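Local structure of reticulocyte binding protein (Streptococcus agalactiae COH1, 3FAW) at residues A[44-47]-A[48-52]; A[122-125]-A[126-129]; A[543-546]-A[547-551]. The protein is a cell-wall-anchored pullulanase that probably hydrolyses alpha-1,6-glucosidic linkages in pullulan and related branched alpha-glucans. All coordinates share one frame; numbering follows the deposited sequence.

Interaction 1: A[44-47]-A[48-52]; sequences QQTD and LTSIQ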
ATOM      1  N   GLN A  44      28.917  -2.959  22.171  1.00 19.04           N
ATOM      2  CA  GLN A  44      28.065  -1.814  21.867  1.00 19.46           C
ATOM      3  C   GLN A  44      27.925  -0.909  23.087  1.00 18.99           C
ATOM      4  O   GLN A  44      27.818  -1.397  24.218  1.00 18.62           O
ATOM      5  CB  GLN A  44      26.674  -2.269  21.411  1.00 19.71           C
ATOM      6  CG  GLN A  44      26.664  -3.189  20.190  1.00 22.15           C
ATOM      7  CD  GLN A  44      26.965  -4.650  20.526  1.00 26.32           C
ATOM      8  OE1 GLN A  44      26.594  -5.143  21.591  1.00 25.41           O
ATOM      9  NE2 GLN A  44      27.632  -5.347  19.606  1.00 25.97           N
ATOM     10  N   GLN A  45      27.935   0.405  22.855  1.00 18.49           N
ATOM     11  CA  GLN A  45      27.613   1.377  23.902  1.00 18.08           C
ATOM     12  C   GLN A  45      26.113   1.690  23.872  1.00 18.74           C
ATOM     13  O   GLN A  45      25.582   2.134  22.848  1.00 18.82           O
ATOM     14  CB  GLN A  45      28.431   2.663  23.751  1.00 18.64           C
ATOM     15  CG  GLN A  45      28.275   3.613  24.950  1.00 17.59           C
ATOM     16  CD  GLN A  45      29.235   4.786  24.937  1.00 16.70           C
ATOM     17  OE1 GLN A  45      30.143   4.858  24.110  1.00 17.34           O
ATOM     18  NE2 GLN A  45      29.033   5.721  25.861  1.00 14.06           N
ATOM     19  N   THR A  46      25.454   1.467  25.012  1.00 18.10           N
ATOM     20  CA  THR A  46      23.999   1.547  25.132  1.00 16.75           C
ATOM     21  C   THR A  46      23.519   2.791  25.888  1.00 16.05           C
ATOM     22  O   THR A  46      22.364   3.194  25.751  1.00 15.46           O
ATOM     23  CB  THR A  46      23.457   0.295  25.846  1.00 18.12           C
ATOM     24  OG1 THR A  46      24.001   0.226  27.173  1.00 19.67           O
ATOM     25  CG2 THR A  46      23.842  -0.970  25.074  1.00 15.44           C
ATOM     26  N   ASP A  47      24.393   3.381  26.702  1.00 15.39           N
ATOM     27  CA  ASP A  47      24.122   4.683  27.323  1.00 15.11           C
ATOM     28  C   ASP A  47      25.437   5.361  27.738  1.00 13.84           C
ATOM     29  O   ASP A  47      26.519   4.857  27.435  1.00 12.07           O
ATOM     30  CB  ASP A  47      23.125   4.555  28.495  1.00 16.06           C
ATOM     31  CG  ASP A  47      23.681   3.784  29.681  1.00 18.02           C
ATOM     32  OD1 ASP A  47      24.913   3.752  29.877  1.00 23.84           O
ATOM     33  OD2 ASP A  47      22.868   3.220  30.439  1.00 21.47           O
ATOM     34  N   LEU A  48      25.344   6.495  28.427  1.00 13.10           N
ATOM     35  CA  LEU A  48      26.532   7.277  28.774  1.00 14.42           C
ATOM     36  C   LEU A  48      27.537   6.497  29.625  1.00 16.46           C
ATOM     37  O   LEU A  48      28.747   6.686  29.480  1.00 17.43           O
ATOM     38  CB  LEU A  48      26.141   8.585  29.477  1.00 14.60           C
ATOM     39  CG  LEU A  48      25.439   9.641  28.611  1.00 14.71           C
ATOM     40  CD1 LEU A  48      25.104  10.889  29.433  1.00 15.25           C
ATOM     41  CD2 LEU A  48      26.283  10.022  27.397  1.00 13.10           C
ATOM     42  N   THR A  49      27.036   5.614  30.490  1.00 17.63           N
ATOM     43  CA  THR A  49      27.880   4.902  31.450  1.00 17.72           C
ATOM     44  C   THR A  49      27.834   3.371  31.324  1.00 18.34           C
ATOM     45  O   THR A  49      28.102   2.667  32.300  1.00 19.04           O
ATOM     46  CB  THR A  49      27.501   5.297  32.897  1.00 18.05           C
ATOM     47  OG1 THR A  49      26.155   4.893  33.172  1.00 17.45           O
ATOM     48  CG2 THR A  49      27.635   6.812  33.103  1.00 17.23           C
ATOM     49  N   SER A  50      27.512   2.851  30.140  1.00 18.84           N
ATOM     50  CA  SER A  50      27.360   1.398  29.973  1.00 20.95           C
ATOM     51  C   SER A  50      27.738   0.874  28.582  1.00 21.70           C
ATOM     52  O   SER A  50      27.311   1.424  27.561  1.00 22.25           O
ATOM     53  CB  SER A  50      25.926   0.970  30.313  1.00 21.05           C
ATOM     54  OG  SER A  50      25.844  -0.436  30.485  1.00 23.30           O
ATOM     55  N   ILE A  51      28.534  -0.196  28.568  1.00 21.42           N
ATOM     56  CA  ILE A  51      28.916  -0.894  27.339  1.00 22.84           C
ATOM     57  C   ILE A  51      28.696  -2.402  27.484  1.00 21.98           C
ATOM     58  O   ILE A  51      29.185  -3.013  28.431  1.00 22.14           O
ATOM     59  CB  ILE A  51      30.398  -0.637  26.979  1.00 23.36           C
ATOM     60  CG1 ILE A  51      30.592   0.818  26.536  1.00 24.49           C
ATOM     61  CG2 ILE A  51      30.871  -1.598  25.878  1.00 24.03           C
ATOM     62  CD1 ILE A  51      32.019   1.161  26.155  1.00 24.21           C
ATOM     63  N   GLN A  52      27.957  -2.997  26.548  1.00 22.65           N
ATOM     64  CA  GLN A  52      27.763  -4.450  26.540  1.00 23.47           C
ATOM     65  C   GLN A  52      28.731  -5.117  25.562  1.00 21.60           C
ATOM     66  O   GLN A  52      28.785  -4.753  24.388  1.00 20.87           O
ATOM     67  CB  GLN A  52      26.307  -4.835  26.232  1.00 23.89           C
ATOM     68  CG  GLN A  52      25.729  -4.321  24.922  1.00 26.38           C
ATOM     69  CD  GLN A  52      24.398  -4.970  24.582  1.00 28.68           C
ATOM     70  OE1 GLN A  52      23.618  -5.328  25.470  1.00 31.88           O
ATOM     71  NE2 GLN A  52      24.131  -5.123  23.289  1.00 32.91           N
TER
HETATM   72  O   HOH W   1      27.283  -7.126  22.849  1.00 31.55           O
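Gln44 and Gln52 form an antiparallel hydrogen-bonded pair in which both backbone bonds are made: Gln52 N lies 2.8 Å from Gln44 O, and Gln44 N lies 2.9 Å from Gln52 O. Their side chains share one face of the sheet and add a third link, Gln52 NE2 donating to Gln44 OE1 at 3.0 Å. The amide planes stand 82° apart; the donor is tilted from the carbonyl plane of Gln44, and OE1 lies off the amide plane of Gln52. A bend at chi2 (81°) folds the end of Gln44 back to this meeting, while its NE2 bonds to Asp42 OD1; two partners, one at each end, restrain the turn of the amide.

Beyond this pair Thr46 N bonds to Ser50 O over a longer 3.2 Å, and the register slips by one residue between Gln45 and Asp47, a beta bulge. A type I turn from Asp47 to Ser50 closes the hairpin. Asp47 holds CG between its own N and carbonyl carbon (chi1 67°), which brings OD1 to Thr49 N at 2.9 Å in an Asx turn; the N-H arrives from above the carboxylate plane. Gln45 NE2 donates to Asp47 O at 3.1 Å and also bonds to Phe100 O.

Thr46, at the bulge, lays CG2 across Gln52 CG at 3.8 Å; on the face of Gln45 and Ile51, Gln45 CG meets Ile51 CG1 at 4.0 Å.

This bulged hairpin supplies the first two strands of the N-terminal mixed sheet, bonded to strands 114-120 and 93-98, and its turn end abuts helix 122-129 through Phe124 and Gln127.

Interaction 2: A[122-125]-A[126-129]; sequences WEFK and DQLY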
ATOM      1  N   TRP A 122      21.203   1.740  18.274  1.00 12.21           N
ATOM      2  CA  TRP A 122      20.249   2.713  17.734  1.00 12.67           C
ATOM      3  C   TRP A 122      19.534   3.506  18.839  1.00 12.53           C
ATOM      4  O   TRP A 122      19.263   4.693  18.661  1.00 14.18           O
ATOM      5  CB  TRP A 122      19.254   2.067  16.749  1.00 11.70           C
ATOM      6  CG  TRP A 122      18.222   1.141  17.346  1.00 11.57           C
ATOM      7  CD1 TRP A 122      18.284  -0.225  17.402  1.00 11.65           C
ATOM      8  CD2 TRP A 122      16.964   1.509  17.929  1.00 11.02           C
ATOM      9  NE1 TRP A 122      17.153  -0.724  18.001  1.00 10.85           N
ATOM     10  CE2 TRP A 122      16.325   0.316  18.331  1.00  9.57           C
ATOM     11  CE3 TRP A 122      16.317   2.731  18.155  1.00  9.51           C
ATOM     12  CZ2 TRP A 122      15.068   0.307  18.948  1.00  9.75           C
ATOM     13  CZ3 TRP A 122      15.068   2.721  18.771  1.00 11.34           C
ATOM     14  CH2 TRP A 122      14.459   1.515  19.161  1.00 11.31           C
ATOM     15  N   GLU A 123      19.248   2.863  19.973  1.00 12.77           N
ATOM     16  CA  GLU A 123      18.660   3.556  21.130  1.00 14.30           C
ATOM     17  C   GLU A 123      19.584   4.660  21.655  1.00 13.85           C
ATOM     18  O   GLU A 123      19.125   5.747  22.012  1.00 13.04           O
ATOM     19  CB  GLU A 123      18.352   2.584  22.285  1.00 13.96           C
ATOM     20  CG  GLU A 123      17.272   1.542  21.991  1.00 14.77           C
ATOM     21  CD  GLU A 123      17.828   0.226  21.470  1.00 15.87           C
ATOM     22  OE1 GLU A 123      18.954   0.212  20.920  1.00 16.87           O
ATOM     23  OE2 GLU A 123      17.131  -0.797  21.607  1.00 15.74           O
ATOM     24  N   PHE A 124      20.880   4.361  21.715  1.00 13.83           N
ATOM     25  CA  PHE A 124      21.893   5.327  22.147  1.00 14.20           C
ATOM     26  C   PHE A 124      22.102   6.420  21.090  1.00 15.08           C
ATOM     27  O   PHE A 124      22.312   7.586  21.437  1.00 14.75           O
ATOM     28  CB  PHE A 124      23.216   4.606  22.450  1.00 15.53           C
ATOM     29  CG  PHE A 124      24.274   5.484  23.093  1.00 15.36           C
ATOM     30  CD1 PHE A 124      23.981   6.252  24.211  1.00 13.91           C
ATOM     31  CD2 PHE A 124      25.572   5.505  22.592  1.00 14.71           C
ATOM     32  CE1 PHE A 124      24.959   7.048  24.809  1.00 14.59           C
ATOM     33  CE2 PHE A 124      26.553   6.294  23.184  1.00 15.23           C
ATOM     34  CZ  PHE A 124      26.245   7.067  24.295  1.00 15.23           C
ATOM     35  N   LYS A 125      22.040   6.043  19.809  1.00 14.28           N
ATOM     36  CA  LYS A 125      22.096   7.017  18.708  1.00 14.13           C
ATOM     37  C   LYS A 125      20.921   8.004  18.773  1.00 14.38           C
ATOM     38  O   LYS A 125      21.094   9.189  18.498  1.00 14.28           O
ATOM     39  CB  LYS A 125      22.115   6.315  17.342  1.00 14.99           C
ATOM     40  CG  LYS A 125      23.437   5.638  17.002  1.00 14.87           C
ATOM     41  CD  LYS A 125      23.502   5.194  15.547  1.00 14.47           C
ATOM     42  CE  LYS A 125      24.901   4.687  15.199  1.00 14.03           C
ATOM     43  NZ  LYS A 125      25.012   4.124  13.829  1.00 12.72           N
ATOM     44  N   ASP A 126      19.734   7.512  19.131  1.00 14.35           N
ATOM     45  CA  ASP A 126      18.575   8.389  19.368  1.00 14.00           C
ATOM     46  C   ASP A 126      18.805   9.287  20.585  1.00 14.17           C
ATOM     47  O   ASP A 126      18.491  10.478  20.549  1.00 15.02           O
ATOM     48  CB  ASP A 126      17.292   7.580  19.593  1.00 13.41           C
ATOM     49  CG  ASP A 126      16.714   7.000  18.313  1.00 11.60           C
ATOM     50  OD1 ASP A 126      17.139   7.394  17.206  1.00  8.44           O
ATOM     51  OD2 ASP A 126      15.807   6.145  18.426  1.00  9.15           O
ATOM     52  N   GLN A 127      19.335   8.716  21.665  1.00 15.51           N
ATOM     53  CA  GLN A 127      19.640   9.499  22.871  1.00 16.51           C
ATOM     54  C   GLN A 127      20.554  10.678  22.536  1.00 15.60           C
ATOM     55  O   GLN A 127      20.320  11.792  23.000  1.00 15.94           O
ATOM     56  CB  GLN A 127      20.280   8.629  23.963  1.00 16.78           C
ATOM     57  CG  GLN A 127      20.573   9.382  25.280  1.00 19.87           C
ATOM     58  CD  GLN A 127      21.095   8.484  26.399  1.00 20.70           C
ATOM     59  OE1 GLN A 127      20.745   7.307  26.486  1.00 22.44           O
ATOM     60  NE2 GLN A 127      21.930   9.049  27.270  1.00 19.25           N
ATOM     61  N   LEU A 128      21.575  10.429  21.718  1.00 15.04           N
ATOM     62  CA  LEU A 128      22.576  11.448  21.384  1.00 14.20           C
ATOM     63  C   LEU A 128      22.173  12.360  20.233  1.00 15.23           C
ATOM     64  O   LEU A 128      22.455  13.564  20.273  1.00 15.09           O
ATOM     65  CB  LEU A 128      23.916  10.797  21.029  1.00 13.63           C
ATOM     66  CG  LEU A 128      24.635   9.961  22.095  1.00 10.86           C
ATOM     67  CD1 LEU A 128      25.995   9.517  21.547  1.00 10.87           C
ATOM     68  CD2 LEU A 128      24.803  10.728  23.400  1.00 12.89           C
ATOM     69  N   TYR A 129      21.538  11.793  19.205  1.00 14.99           N
ATOM     70  CA  TYR A 129      21.393  12.485  17.917  1.00 15.08           C
ATOM     71  C   TYR A 129      19.964  12.704  17.420  1.00 14.84           C
ATOM     72  O   TYR A 129      19.780  13.390  16.417  1.00 13.63           O
ATOM     73  CB  TYR A 129      22.184  11.743  16.836  1.00 14.99           C
ATOM     74  CG  TYR A 129      23.577  11.342  17.266  1.00 14.13           C
ATOM     75  CD1 TYR A 129      24.476  12.286  17.745  1.00 12.14           C
ATOM     76  CD2 TYR A 129      23.997  10.016  17.189  1.00 13.42           C
ATOM     77  CE1 TYR A 129      25.754  11.923  18.148  1.00 14.13           C
ATOM     78  CE2 TYR A 129      25.268   9.644  17.583  1.00 11.95           C
ATOM     79  CZ  TYR A 129      26.143  10.602  18.063  1.00 14.85           C
ATOM     80  OH  TYR A 129      27.409  10.241  18.459  1.00 15.98           O
TER
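Trp122 and Asp126 meet twice, one turn apart at the start of the short alpha helix 122-129. Asp126 N bonds to Trp122 O at 2.9 Å, the first of a run of i to i+4 bonds, and Asp126 OD2 lies in the plane of the indole at its edge, 3.5 Å from Trp122 CE3. Ring and carboxylate planes are 75° apart. That carboxylate is held from outside the helix, OD1 by Tyr408 OH and OD2 by Ala432 N, while the indole stacks with His431.

Glu123 O accepts the N-H of Gln127 (N to O 3.0 Å). The Glu123 side chain folds back so that its CD lies 3.5 Å above the plane of the Trp122 ring, toward the rim, and its OE2 forms a salt bridge with Lys497.

Phe124 combines the backbone bond Leu128 N to Phe124 O, 3.0 Å, with a CH-pi contact. With chi1 at -172°, CG lies opposite the backbone N and the ring runs beside Leu128, whose CD1 sits 4.0 Å from the ring centroid and 25° off the normal, thus over the face.

Lys125 O accepts the N-H of Tyr129 (N to O 2.7 Å). Its extended chain carries NZ to Glu405 and Asn407 O.

The helix follows strand 114-120 after the single residue Ser121. It lies between the hairpin of strands 40-47 and 50-55, met by Phe124, and strand 146-151, where Tyr129 O reaches Trp151 NE1.

Interaction 3: A[543-546]-A[547-551]; sequences SLQG and IFKNI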
ATOM      1  N   SER A 543     -19.879 -22.423   5.071  1.00 14.12           N
ATOM      2  CA  SER A 543     -20.690 -22.241   6.276  1.00 14.33           C
ATOM      3  C   SER A 543     -21.349 -20.860   6.228  1.00 14.03           C
ATOM      4  O   SER A 543     -20.663 -19.847   6.106  1.00 15.15           O
ATOM      5  CB  SER A 543     -19.835 -22.377   7.537  1.00 15.60           C
ATOM      6  OG  SER A 543     -20.608 -22.174   8.708  0.10 14.26           O
ATOM      7  N   LEU A 544     -22.675 -20.827   6.308  1.00 13.46           N
ATOM      8  CA  LEU A 544     -23.426 -19.579   6.142  1.00 12.60           C
ATOM      9  C   LEU A 544     -23.274 -18.632   7.332  1.00 11.77           C
ATOM     10  O   LEU A 544     -23.413 -17.422   7.179  1.00 12.18           O
ATOM     11  CB  LEU A 544     -24.910 -19.868   5.899  1.00 12.95           C
ATOM     12  CG  LEU A 544     -25.233 -20.766   4.698  1.00 13.37           C
ATOM     13  CD1 LEU A 544     -26.731 -20.870   4.526  1.00  8.93           C
ATOM     14  CD2 LEU A 544     -24.571 -20.258   3.418  1.00 11.62           C
ATOM     15  N   GLN A 545     -22.994 -19.177   8.512  1.00 12.01           N
ATOM     16  CA  GLN A 545     -22.768 -18.343   9.696  1.00 12.15           C
ATOM     17  C   GLN A 545     -21.500 -17.502   9.517  1.00 10.63           C
ATOM     18  O   GLN A 545     -21.495 -16.306   9.802  1.00 11.25           O
ATOM     19  CB  GLN A 545     -22.677 -19.206  10.960  1.00 12.65           C
ATOM     20  CG  GLN A 545     -22.899 -18.439  12.265  0.30 14.82           C
ATOM     21  CD  GLN A 545     -24.287 -17.809  12.371  1.00 18.21           C
ATOM     22  OE1 GLN A 545     -24.365 -16.672  13.055  0.30 15.47           O
ATOM     23  NE2 GLN A 545     -25.268 -18.337  11.845  0.30 16.94           N
ATOM     24  N   GLY A 546     -20.440 -18.138   9.025  1.00 10.97           N
ATOM     25  CA  GLY A 546     -19.181 -17.456   8.722  1.00 11.75           C
ATOM     26  C   GLY A 546     -19.333 -16.390   7.652  1.00 10.68           C
ATOM     27  O   GLY A 546     -18.794 -15.295   7.790  1.00 11.49           O
ATOM     28  N   ILE A 547     -20.064 -16.722   6.586  1.00 10.55           N
ATOM     29  CA  ILE A 547     -20.403 -15.767   5.525  1.00 10.89           C
ATOM     30  C   ILE A 547     -21.201 -14.604   6.114  1.00 10.87           C
ATOM     31  O   ILE A 547     -20.885 -13.441   5.866  1.00 12.11           O
ATOM     32  CB  ILE A 547     -21.235 -16.425   4.377  1.00 12.43           C
ATOM     33  CG1 ILE A 547     -20.460 -17.560   3.695  1.00 13.24           C
ATOM     34  CG2 ILE A 547     -21.622 -15.397   3.305  1.00 11.09           C
ATOM     35  CD1 ILE A 547     -19.267 -17.097   2.899  1.00 13.78           C
ATOM     36  N   PHE A 548     -22.220 -14.930   6.911  1.00 10.53           N
ATOM     37  CA  PHE A 548     -23.086 -13.924   7.526  1.00  9.04           C
ATOM     38  C   PHE A 548     -22.297 -12.984   8.433  1.00  8.59           C
ATOM     39  O   PHE A 548     -22.468 -11.771   8.372  1.00  8.68           O
ATOM     40  CB  PHE A 548     -24.218 -14.588   8.322  1.00 10.78           C
ATOM     41  CG  PHE A 548     -25.126 -13.605   9.014  1.00  9.79           C
ATOM     42  CD1 PHE A 548     -25.799 -12.636   8.284  1.00 13.28           C
ATOM     43  CD2 PHE A 548     -25.298 -13.640  10.392  1.00 14.02           C
ATOM     44  CE1 PHE A 548     -26.633 -11.715   8.913  1.00 12.08           C
ATOM     45  CE2 PHE A 548     -26.136 -12.727  11.028  1.00 12.87           C
ATOM     46  CZ  PHE A 548     -26.802 -11.764  10.288  1.00 11.11           C
ATOM     47  N   LYS A 549     -21.431 -13.551   9.268  1.00  8.71           N
ATOM     48  CA  LYS A 549     -20.563 -12.755  10.135  1.00 10.51           C
ATOM     49  C   LYS A 549     -19.606 -11.859   9.341  1.00 11.04           C
ATOM     50  O   LYS A 549     -19.351 -10.725   9.743  1.00 12.65           O
ATOM     51  CB  LYS A 549     -19.798 -13.664  11.110  1.00 10.55           C
ATOM     52  CG  LYS A 549     -20.686 -14.218  12.217  1.00 12.45           C
ATOM     53  CD  LYS A 549     -20.084 -15.434  12.898  1.00 16.66           C
ATOM     54  CE  LYS A 549     -20.966 -15.901  14.067  1.00 16.93           C
ATOM     55  NZ  LYS A 549     -20.578 -17.248  14.570  0.10 16.28           N
ATOM     56  N   ASN A 550     -19.082 -12.358   8.221  1.00 12.51           N
ATOM     57  CA  ASN A 550     -18.281 -11.518   7.312  1.00 11.95           C
ATOM     58  C   ASN A 550     -19.095 -10.342   6.766  1.00 12.63           C
ATOM     59  O   ASN A 550     -18.635  -9.200   6.789  1.00 12.16           O
ATOM     60  CB  ASN A 550     -17.690 -12.337   6.158  1.00 11.42           C
ATOM     61  CG  ASN A 550     -16.348 -12.963   6.503  1.00 12.39           C
ATOM     62  OD1 ASN A 550     -16.145 -14.166   6.328  1.00 16.15           O
ATOM     63  ND2 ASN A 550     -15.422 -12.144   6.988  1.00  8.67           N
ATOM     64  N   ILE A 551     -20.315 -10.625   6.311  1.00 13.47           N
ATOM     65  CA  ILE A 551     -21.257  -9.581   5.870  1.00 13.26           C
ATOM     66  C   ILE A 551     -21.492  -8.509   6.948  1.00 12.11           C
ATOM     67  O   ILE A 551     -21.704  -7.342   6.617  1.00 14.23           O
ATOM     68  CB  ILE A 551     -22.617 -10.188   5.424  1.00 13.67           C
ATOM     69  CG1 ILE A 551     -22.438 -11.032   4.159  1.00 15.14           C
ATOM     70  CG2 ILE A 551     -23.640  -9.099   5.141  1.00 14.01           C
ATOM     71  CD1 ILE A 551     -23.594 -11.964   3.893  1.00 15.88           C
TER
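Gln545 and Lys549 touch through their side chains one turn apart on the short alpha helix 544-551, which lies along the chain between strands 513-516 and 566-568 of the TIM barrel characteristic of alpha-amylase-family catalytic domains.

Backbone hydrogen bonds of the i to i+4 kind make up the polar framework. Ser543, at the N-cap position, contributes its carbonyl rather than its hydroxyl: Ile547 N reaches Ser543 O at 3.2 Å. The next two bonds are shorter, Phe548 N to Leu544 O at 2.8 Å and Lys549 N to Gln545 O at 2.8 Å. Asn550 N closes the series on Gly546 O at 3.0 Å.

Among the side chains the main contact is that of Gln545 with Lys549. Gln545 has chi1 at -161° and bends at chi2 (62°), which sets its amide beside the extended Lys549 chain. The two cross obliquely in van der Waals contact: Lys549 NZ lies over Gln545 CG at 3.5 Å, and Lys549 CE is 3.6 Å from the amide atom modelled as Gln545 OE1. No hydrogen bond joins the ammonium to the amide as modelled. The same amide atom sits at the edge of the Phe548 ring, near its plane, 4.1 Å from Phe548 CD2.

The apolar side chains face the neighbouring elements. Ile547 and Ile551 cover Ile737 of strand 736-742, Phe548 lies on Tyr739 of that strand and on Leu721, and Ile547 also touches Leu524 of helix 518-525. The helix thus lies between helix 518-525 and the C-terminal sheet of strands 720-721 and 736-742.

At the start of the helix, Ile547 CG1, beside its own backbone N, comes to within 3.3 Å of Ser543 O, the very carbonyl that accepts the Ile547 N-H.

In the fold
Interactions 1 and 2 belong to one neighbourhood, their centres 11 Å apart: the Phe124 ring of the helix packs on the hairpin, with CD2 3.4 Å from Gln45 O. Interaction 3 is remote, about 55 Å and 49 Å from them between centres. It has the larger buried share, four of eight residues against three of nine and two of eight, whereas Leu48 and Thr49 at the turn of interaction 1 are exposed. The hairpin uses amide-amide pairing at its open end, and an amide-to-carbonyl bond and a carboxylate at its bulge and turn. Helix 122-129 directs charged side chains to partners in the catalytic part of the chain. Helix 544-551 instead presents mainly aliphatic and aromatic groups to the C-terminal sheet.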